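Local coordinates for probable chitinase A (Chromobacterium violaceum, PDB 4TX8), which probably hydrolyses chitin as a family 18 endochitinase, with a carbohydrate-binding module joined to its catalytic barrel, at residues 293-297 and 356-360; 311-317 and 365-369; 351-355 and 397-402. All coordinates share one frame. Residue numbers count along the deposited sequence, not the author numbering.

How the contacts relate
Along the chain, the first halves of contacts 1 and 2 come first (293-297, then 311-317); 351-355, 356-360, 365-369 and 397-402 follow. Each contact closes a long loop, and every pair crosses, none nesting inside another. Contact 1 joins the loops that follow neighbouring strands 288-292 and 345-350, contact 2 packs helix 313-325 on helix 363-375, and contact 3 ties the end of strand 345-350 to that of strand 393-397. They thus stitch together the last units of the barrel. Contacts 1 and 3 share the magnesium ion; Tyr-293 of contact 1 packs on Met-315 and Leu-316 of contact 2. Contacts 2 and 3 do not touch.

Contact 1 (293-297 and 356-360); sequences YYNNG and ANSGF. With MG (magnesium ion), chain C.
This is a loop-to-loop contact at the C-terminal ends of adjacent parallel strands 288-292 and 345-350, held mainly by backbone and one asparagine. Tyr-294 is extended (-148/163) and Asn-295 turns into the left-handed region (66/9); CA atoms of Tyr-294 and Gly-359 come within 4.3 Å. Asn-295 N donates to Ser-358 O at 3.2 Å, while its side chain (chi1 m) reaches across, so that OD1 accepts from Asn-357 N at 2.8 Å and, weakly, from Ser-358 N at 3.4 Å. Tyr-294, chi1 p, lays CD2 3.9 Å from Ala-356 CB. Gly-359 (96/18) leaves room here, as an ideal CB would clash with Tyr-294 CA. A water bridges Tyr-293 O and Gly-359 O, 2.7 Å from each. Ala-356 O binds magnesium at 2.2 Å, with Arg-353 O as the other protein ligand. The Tyr-294 hydroxyl hydrogen-bonds a citrate, probably from the crystallisation liquor; the sequence matches the QxYN motif that ends the sixth barrel strand of family 18 chitinases and probably lines the substrate site here.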
loop_
_atom_site.group_PDB
_atom_site.type_symbol
_atom_site.label_atom_id
_atom_site.label_comp_id
_atom_site.label_asym_id
_atom_site.label_seq_id
_atom_site.Cartn_x
_atom_site.Cartn_y
_atom_site.Cartn_z
ATOM N N TYR A 293 3.114 6.363 -6.236
ATOM C CA TYR A 293 3.812 6.926 -7.381
ATOM C C TYR A 293 3.427 6.182 -8.653
ATOM O O TYR A 293 4.288 5.749 -9.420
ATOM C CB TYR A 293 5.323 6.889 -7.158
ATOM C CG TYR A 293 5.749 7.713 -5.969
ATOM C CD1 TYR A 293 5.897 9.089 -6.073
ATOM C CD2 TYR A 293 5.991 7.119 -4.735
ATOM C CE1 TYR A 293 6.278 9.853 -4.980
ATOM C CE2 TYR A 293 6.372 7.872 -3.643
ATOM C CZ TYR A 293 6.515 9.237 -3.770
ATOM O OH TYR A 293 6.896 9.986 -2.679
ATOM N N TYR A 294 2.124 6.029 -8.866
ATOM C CA TYR A 294 1.632 5.416 -10.095
ATOM C C TYR A 294 0.291 5.999 -10.515
ATOM O O TYR A 294 -0.392 6.650 -9.720
ATOM C CB TYR A 294 1.521 3.891 -9.949
ATOM C CG TYR A 294 0.923 3.378 -8.649
ATOM C CD1 TYR A 294 1.709 3.236 -7.511
ATOM C CD2 TYR A 294 -0.415 2.999 -8.570
ATOM C CE1 TYR A 294 1.181 2.756 -6.328
ATOM C CE2 TYR A 294 -0.953 2.512 -7.388
ATOM C CZ TYR A 294 -0.147 2.396 -6.272
ATOM O OH TYR A 294 -0.662 1.917 -5.092
ATOM N N ASN A 295 -0.058 5.766 -11.780
ATOM C CA ASN A 295 -1.315 6.216 -12.372
ATOM C C ASN A 295 -1.454 7.733 -12.481
ATOM O O ASN A 295 -2.525 8.223 -12.810
ATOM C CB ASN A 295 -2.513 5.672 -11.580
ATOM C CG ASN A 295 -2.724 4.187 -11.776
ATOM O OD1 ASN A 295 -2.174 3.581 -12.695
ATOM N ND2 ASN A 295 -3.540 3.593 -10.913
ATOM N N ASN A 296 -0.397 8.489 -12.207
ATOM C CA ASN A 296 -0.527 9.944 -12.257
ATOM C C ASN A 296 0.616 10.660 -12.976
ATOM O O ASN A 296 0.859 11.846 -12.752
ATOM C CB ASN A 296 -0.680 10.500 -10.839
ATOM C CG ASN A 296 -2.043 10.197 -10.242
ATOM O OD1 ASN A 296 -3.016 10.903 -10.501
ATOM N ND2 ASN A 296 -2.123 9.133 -9.453
ATOM N N GLY A 297 1.299 9.942 -13.859
ATOM C CA GLY A 297 2.363 10.530 -14.650
ATOM C C GLY A 297 3.558 10.928 -13.804
ATOM O O GLY A 297 3.700 10.478 -12.663
ATOM N N ALA A 356 -1.582 -1.689 -12.019
ATOM C CA ALA A 356 -1.809 -0.272 -12.285
ATOM C C ALA A 356 -1.799 -0.007 -13.782
ATOM O O ALA A 356 -1.584 -0.921 -14.574
ATOM C CB ALA A 356 -0.754 0.577 -11.589
ATOM N N ASN A 357 -2.030 1.245 -14.167
ATOM C CA ASN A 357 -2.033 1.619 -15.578
ATOM C C ASN A 357 -0.703 2.219 -16.022
ATOM O O ASN A 357 -0.371 2.201 -17.205
ATOM C CB ASN A 357 -3.165 2.605 -15.865
ATOM C CG ASN A 357 -4.516 2.080 -15.430
ATOM O OD1 ASN A 357 -4.906 0.967 -15.779
ATOM N ND2 ASN A 357 -5.234 2.878 -14.651
ATOM N N SER A 358 0.049 2.760 -15.069
ATOM C CA SER A 358 1.355 3.344 -15.353
ATOM C C SER A 358 2.167 3.436 -14.071
ATOM O O SER A 358 1.609 3.375 -12.979
ATOM C CB SER A 358 1.211 4.730 -15.983
ATOM O OG SER A 358 0.708 5.664 -15.043
ATOM N N GLY A 359 3.481 3.583 -14.203
ATOM C CA GLY A 359 4.338 3.740 -13.041
ATOM C C GLY A 359 4.973 2.444 -12.580
ATOM O O GLY A 359 5.447 2.347 -11.449
ATOM N N PHE A 360 4.986 1.452 -13.465
ATOM C CA PHE A 360 5.567 0.149 -13.166
ATOM C C PHE A 360 7.062 0.251 -12.915
ATOM O O PHE A 360 7.753 1.046 -13.545
ATOM C CB PHE A 360 5.297 -0.825 -14.314
ATOM C CG PHE A 360 3.883 -0.795 -14.805
ATOM C CD1 PHE A 360 2.854 -1.302 -14.024
ATOM C CD2 PHE A 360 3.577 -0.252 -16.043
ATOM C CE1 PHE A 360 1.544 -1.271 -14.475
ATOM C CE2 PHE A 360 2.272 -0.220 -16.500
ATOM C CZ PHE A 360 1.255 -0.731 -15.716
HETATM MG MG MG C . -2.036 -2.466 -16.127
HETATM O O HOH W 1 6.475 4.169 -9.682
HETATM O O HOH W 2 -3.516 -0.860 -17.404
HETATM O O HOH W 3 -0.607 -1.995 -18.179
HETATM O O HOH W 4 -3.947 -2.920 -14.563
#

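Contact 2 (311-317 and 365-369); sequences GSADMLV and TVAKA. With FLC (citrate anion), chain H.
Ala-369 pushes its methyl group against three residues of the other helix: its CB lies 4.2 Å from Ala-313 CB, 4.0 Å from Leu-316 CB and 4.0 Å from Val-317 CG2. The small residues Ala-313 and Ala-369 bring the backbones close, with CA atoms 5.0 Å apart, and the axes of the segments 313-317 and 365-369 approach to 8.9 Å, crossing at -42° with both running in the same general direction. One turn earlier, Thr-365 (chi1 m) turns CG2 onto the start of the first helix, 3.7 Å from Ala-313 N and 4.0 Å from Ala-313 CB; Leu-316 (m, t) reaches it with CD1 at 4.4 Å. These are neighbouring outer helices of the (beta/alpha)8 barrel, and Leu-316 and Ala-369 both also rest on Phe-347 of strand 345-350 beneath them. Gly-311 (90/2) and Ser-312 lead into the first helix, where Ser-312 is the N-cap: with chi1 p, its OG accepts from Met-315 N at 3.1 Å and also bonds Ala-309 O. A citrate, probably from the crystallisation liquor, occupies the exposed mouth of the groove. Its OB1 accepts from Thr-365 OG1 at 2.6 Å and its OB2 from Lys-368 NZ at 2.7 Å. At the helix start Ala-313 N donates weakly to citrate OB1 at 3.4 Å. Asp-314 N does so to citrate OG2, also at 3.4 Å.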
loop_
_atom_site.group_PDB
_atom_site.type_symbol
_atom_site.label_atom_id
_atom_site.label_comp_id
_atom_site.label_asym_id
_atom_site.label_seq_id
_atom_site.Cartn_x
_atom_site.Cartn_y
_atom_site.Cartn_z
ATOM N N GLY A 311 8.074 5.770 -13.123
ATOM C CA GLY A 311 8.718 4.472 -13.200
ATOM C C GLY A 311 10.213 4.533 -12.965
ATOM O O GLY A 311 10.901 3.515 -13.039
ATOM N N SER A 312 10.726 5.725 -12.683
ATOM C CA SER A 312 12.151 5.874 -12.402
ATOM C C SER A 312 12.430 5.851 -10.903
ATOM O O SER A 312 11.575 6.204 -10.088
ATOM C CB SER A 312 12.701 7.169 -13.010
ATOM O OG SER A 312 12.336 8.295 -12.233
ATOM N N ALA A 313 13.634 5.410 -10.559
ATOM C CA ALA A 313 14.143 5.461 -9.200
ATOM C C ALA A 313 14.237 6.899 -8.719
ATOM O O ALA A 313 13.944 7.190 -7.562
ATOM C CB ALA A 313 15.499 4.790 -9.123
ATOM N N ASP A 314 14.655 7.792 -9.611
ATOM C CA ASP A 314 14.745 9.213 -9.297
ATOM C C ASP A 314 13.424 9.762 -8.752
ATOM O O ASP A 314 13.415 10.512 -7.766
ATOM C CB ASP A 314 15.163 10.013 -10.532
ATOM C CG ASP A 314 16.675 10.065 -10.728
ATOM O OD1 ASP A 314 17.433 9.778 -9.773
ATOM O OD2 ASP A 314 17.100 10.416 -11.852
ATOM N N MET A 315 12.313 9.388 -9.385
ATOM C CA MET A 315 11.002 9.853 -8.935
ATOM C C MET A 315 10.693 9.334 -7.540
ATOM O O MET A 315 10.158 10.052 -6.700
ATOM C CB MET A 315 9.908 9.426 -9.920
ATOM C CG MET A 315 8.485 9.795 -9.503
ATOM S SD MET A 315 7.244 9.584 -10.776
ATOM C CE MET A 315 5.753 9.946 -9.885
ATOM N N LEU A 316 11.044 8.080 -7.296
ATOM C CA LEU A 316 10.839 7.491 -5.981
ATOM C C LEU A 316 11.707 8.197 -4.943
ATOM O O LEU A 316 11.248 8.525 -3.851
ATOM C CB LEU A 316 11.148 5.995 -5.999
ATOM C CG LEU A 316 10.346 5.154 -6.992
ATOM C CD1 LEU A 316 10.739 3.692 -6.871
ATOM C CD2 LEU A 316 8.849 5.335 -6.777
ATOM N N VAL A 317 12.965 8.437 -5.297
ATOM C CA VAL A 317 13.885 9.123 -4.399
ATOM C C VAL A 317 13.440 10.569 -4.201
ATOM O O VAL A 317 13.413 11.072 -3.076
ATOM C CB VAL A 317 15.332 9.086 -4.934
ATOM C CG1 VAL A 317 16.258 9.907 -4.042
ATOM C CG2 VAL A 317 15.822 7.648 -5.030
ATOM N N THR A 365 15.000 -1.445 -9.839
ATOM C CA THR A 365 14.708 -0.025 -9.665
ATOM C C THR A 365 14.391 0.293 -8.204
ATOM O O THR A 365 14.889 1.277 -7.651
ATOM C CB THR A 365 13.525 0.419 -10.549
ATOM O OG1 THR A 365 13.950 0.493 -11.913
ATOM C CG2 THR A 365 13.006 1.782 -10.110
ATOM N N VAL A 366 13.563 -0.547 -7.585
ATOM C CA VAL A 366 13.224 -0.380 -6.177
ATOM C C VAL A 366 14.486 -0.462 -5.320
ATOM O O VAL A 366 14.715 0.392 -4.462
ATOM C CB VAL A 366 12.204 -1.439 -5.701
ATOM C CG1 VAL A 366 12.039 -1.388 -4.190
ATOM C CG2 VAL A 366 10.859 -1.235 -6.395
ATOM N N ALA A 367 15.309 -1.477 -5.570
ATOM C CA ALA A 367 16.554 -1.653 -4.824
ATOM C C ALA A 367 17.458 -0.429 -4.949
ATOM O O ALA A 367 18.065 0.006 -3.968
ATOM C CB ALA A 367 17.285 -2.904 -5.295
ATOM N N LYS A 368 17.541 0.128 -6.155
ATOM C CA LYS A 368 18.363 1.311 -6.400
ATOM C C LYS A 368 17.868 2.514 -5.605
ATOM O O LYS A 368 18.664 3.246 -5.016
ATOM C CB LYS A 368 18.386 1.655 -7.889
ATOM C CG LYS A 368 19.478 0.957 -8.684
ATOM C CD LYS A 368 19.342 1.266 -10.168
ATOM C CE LYS A 368 19.140 2.756 -10.404
ATOM N NZ LYS A 368 18.677 3.048 -11.789
ATOM N N ALA A 369 16.554 2.717 -5.592
ATOM C CA ALA A 369 15.963 3.823 -4.846
ATOM C C ALA A 369 16.204 3.664 -3.344
ATOM O O ALA A 369 16.477 4.640 -2.645
ATOM C CB ALA A 369 14.469 3.931 -5.139
HETATM C CAC FLC H . 14.919 3.266 -15.579
HETATM C CA FLC H . 15.537 4.451 -14.908
HETATM C CB FLC H . 16.145 4.259 -13.555
HETATM C CBC FLC H . 15.622 2.999 -12.947
HETATM C CG FLC H . 15.755 5.388 -12.663
HETATM C CGC FLC H . 16.736 6.427 -12.239
HETATM O OA1 FLC H . 15.633 2.471 -16.249
HETATM O OA2 FLC H . 13.680 3.055 -15.471
HETATM O OB1 FLC H . 14.397 2.915 -12.663
HETATM O OB2 FLC H . 16.398 2.031 -12.719
HETATM O OG1 FLC H . 17.767 6.088 -11.601
HETATM O OG2 FLC H . 16.524 7.641 -12.504
HETATM O OHB FLC H . 17.516 4.189 -13.656
HETATM O O HOH W 5 11.830 0.212 -13.524
#

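Contact 3 (351-355 and 397-402); sequences SGRSS and WSINWD. With MG (magnesium ion), chain C.
Ser-351, just beyond strand 345-350, donates from N to Trp-397 O at 2.8 Å, extending the parallel pairing with strand 393-397; the two CA atoms are 5.6 Å apart. Its side chain (chi1 p) places OG 3.5 Å from Trp-401 CB and 2.8 Å from Ser-355 OG, a hydrogen bond within the loop. Gly-352 begins a type I turn, closed by Ser-355 N to Gly-352 O at 3.0 Å. At its second position, Arg-353 offers O to magnesium at 2.5 Å, Ala-356 O being the other protein ligand. Ser-354 (m) sets CB over the face of Trp-401, 3.6 Å from the six-membered ring centroid, a CH-pi contact. Ser-355 (m) packs CB 3.1 Å from Trp-397 O. Across, the peptide from Trp-397 to Ser-398 is cis, and Ser-398 caps helix 399-404, its OG accepting from Trp-401 N at 3.1 Å while also bonding His-114. Trp-397, ending the eighth barrel strand with a cis peptide after it, is consistent with the tryptophan on the floor of the family 18 active site.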
loop_
_atom_site.group_PDB
_atom_site.type_symbol
_atom_site.label_atom_id
_atom_site.label_comp_id
_atom_site.label_asym_id
_atom_site.label_seq_id
_atom_site.Cartn_x
_atom_site.Cartn_y
_atom_site.Cartn_z
ATOM N N SER A 351 2.893 -3.676 -7.969
ATOM C CA SER A 351 3.667 -4.898 -7.770
ATOM C C SER A 351 4.028 -5.534 -9.105
ATOM O O SER A 351 4.966 -6.328 -9.188
ATOM C CB SER A 351 2.902 -5.895 -6.890
ATOM O OG SER A 351 1.677 -6.286 -7.484
ATOM N N GLY A 352 3.286 -5.168 -10.147
ATOM C CA GLY A 352 3.501 -5.706 -11.478
ATOM C C GLY A 352 2.594 -5.029 -12.489
ATOM O O GLY A 352 1.866 -4.097 -12.150
ATOM N N ARG A 353 2.627 -5.513 -13.725
ATOM C CA ARG A 353 1.920 -4.874 -14.835
ATOM C C ARG A 353 0.398 -4.843 -14.680
ATOM O O ARG A 353 -0.263 -3.958 -15.221
ATOM C CB ARG A 353 2.284 -5.572 -16.149
ATOM C CG ARG A 353 3.717 -5.326 -16.593
ATOM C CD ARG A 353 3.823 -4.047 -17.406
ATOM N NE ARG A 353 5.194 -3.553 -17.491
ATOM C CZ ARG A 353 5.577 -2.552 -18.276
ATOM N NH1 ARG A 353 4.691 -1.946 -19.054
ATOM N NH2 ARG A 353 6.844 -2.162 -18.289
ATOM N N SER A 354 -0.161 -5.799 -13.945
ATOM C CA SER A 354 -1.612 -5.853 -13.778
ATOM C C SER A 354 -2.091 -4.998 -12.609
ATOM O O SER A 354 -3.293 -4.885 -12.372
ATOM C CB SER A 354 -2.075 -7.299 -13.580
ATOM O OG SER A 354 -1.738 -8.097 -14.698
ATOM N N SER A 355 -1.154 -4.390 -11.890
ATOM C CA SER A 355 -1.480 -3.695 -10.645
ATOM C C SER A 355 -1.848 -2.223 -10.833
ATOM O O SER A 355 -2.359 -1.583 -9.912
ATOM C CB SER A 355 -0.307 -3.801 -9.670
ATOM O OG SER A 355 -0.014 -5.154 -9.360
ATOM N N TRP A 397 0.754 -2.198 -4.177
ATOM C CA TRP A 397 -0.463 -2.870 -4.592
ATOM C C TRP A 397 -0.048 -3.962 -5.570
ATOM O O TRP A 397 0.373 -3.646 -6.678
ATOM C CB TRP A 397 -1.432 -1.897 -5.260
ATOM C CG TRP A 397 -2.758 -2.497 -5.600
ATOM C CD1 TRP A 397 -3.116 -3.092 -6.775
ATOM C CD2 TRP A 397 -3.909 -2.558 -4.751
ATOM N NE1 TRP A 397 -4.422 -3.520 -6.711
ATOM C CE2 TRP A 397 -4.930 -3.207 -5.477
ATOM C CE3 TRP A 397 -4.174 -2.128 -3.449
ATOM C CZ2 TRP A 397 -6.195 -3.436 -4.942
ATOM C CZ3 TRP A 397 -5.435 -2.358 -2.918
ATOM C CH2 TRP A 397 -6.428 -3.005 -3.663
ATOM N N SER A 398 -0.149 -5.237 -5.193
ATOM C CA SER A 398 -0.728 -5.684 -3.932
ATOM C C SER A 398 -0.141 -7.035 -3.546
ATOM O O SER A 398 0.564 -7.661 -4.336
ATOM C CB SER A 398 -2.247 -5.811 -4.049
ATOM O OG SER A 398 -2.581 -6.814 -5.001
ATOM N N ILE A 399 -0.457 -7.490 -2.338
ATOM C CA ILE A 399 -0.079 -8.826 -1.894
ATOM C C ILE A 399 -0.664 -9.896 -2.822
ATOM O O ILE A 399 0.029 -10.837 -3.218
ATOM C CB ILE A 399 -0.539 -9.074 -0.440
ATOM C CG1 ILE A 399 0.190 -8.115 0.509
ATOM C CG2 ILE A 399 -0.314 -10.526 -0.038
ATOM C CD1 ILE A 399 -0.090 -8.363 1.977
ATOM N N ASN A 400 -1.932 -9.736 -3.189
ATOM C CA ASN A 400 -2.605 -10.701 -4.057
ATOM C C ASN A 400 -2.031 -10.753 -5.468
ATOM O O ASN A 400 -1.836 -11.837 -6.018
ATOM C CB ASN A 400 -4.098 -10.397 -4.123
ATOM C CG ASN A 400 -4.805 -10.700 -2.820
ATOM O OD1 ASN A 400 -4.464 -10.146 -1.776
ATOM N ND2 ASN A 400 -5.798 -11.583 -2.873
ATOM N N TRP A 401 -1.767 -9.594 -6.061
ATOM C CA TRP A 401 -1.183 -9.580 -7.395
ATOM C C TRP A 401 0.230 -10.147 -7.359
ATOM O O TRP A 401 0.640 -10.857 -8.276
ATOM C CB TRP A 401 -1.187 -8.172 -7.994
ATOM C CG TRP A 401 -2.479 -7.848 -8.669
ATOM C CD1 TRP A 401 -3.380 -6.892 -8.306
ATOM C CD2 TRP A 401 -3.032 -8.507 -9.817
ATOM N NE1 TRP A 401 -4.455 -6.904 -9.165
ATOM C CE2 TRP A 401 -4.266 -7.888 -10.101
ATOM C CE3 TRP A 401 -2.599 -9.555 -10.635
ATOM C CZ2 TRP A 401 -5.072 -8.285 -11.165
ATOM C CZ3 TRP A 401 -3.404 -9.949 -11.695
ATOM C CH2 TRP A 401 -4.624 -9.313 -11.950
ATOM N N ASP A 402 0.965 -9.847 -6.291
ATOM C CA ASP A 402 2.309 -10.392 -6.132
ATOM C C ASP A 402 2.271 -11.913 -6.017
ATOM O O ASP A 402 3.086 -12.612 -6.618
ATOM C CB ASP A 402 3.001 -9.789 -4.909
ATOM C CG ASP A 402 4.302 -10.494 -4.577
ATOM O OD1 ASP A 402 5.301 -10.264 -5.292
ATOM O OD2 ASP A 402 4.323 -11.285 -3.611
HETATM MG MG MG C . -2.036 -2.466 -16.127
HETATM O O HOH W 6 4.869 -9.592 -8.486
HETATM O O HOH W 4 -3.947 -2.920 -14.563
HETATM O O HOH W 3 -0.607 -1.995 -18.179
HETATM O O HOH W 2 -3.516 -0.860 -17.404
#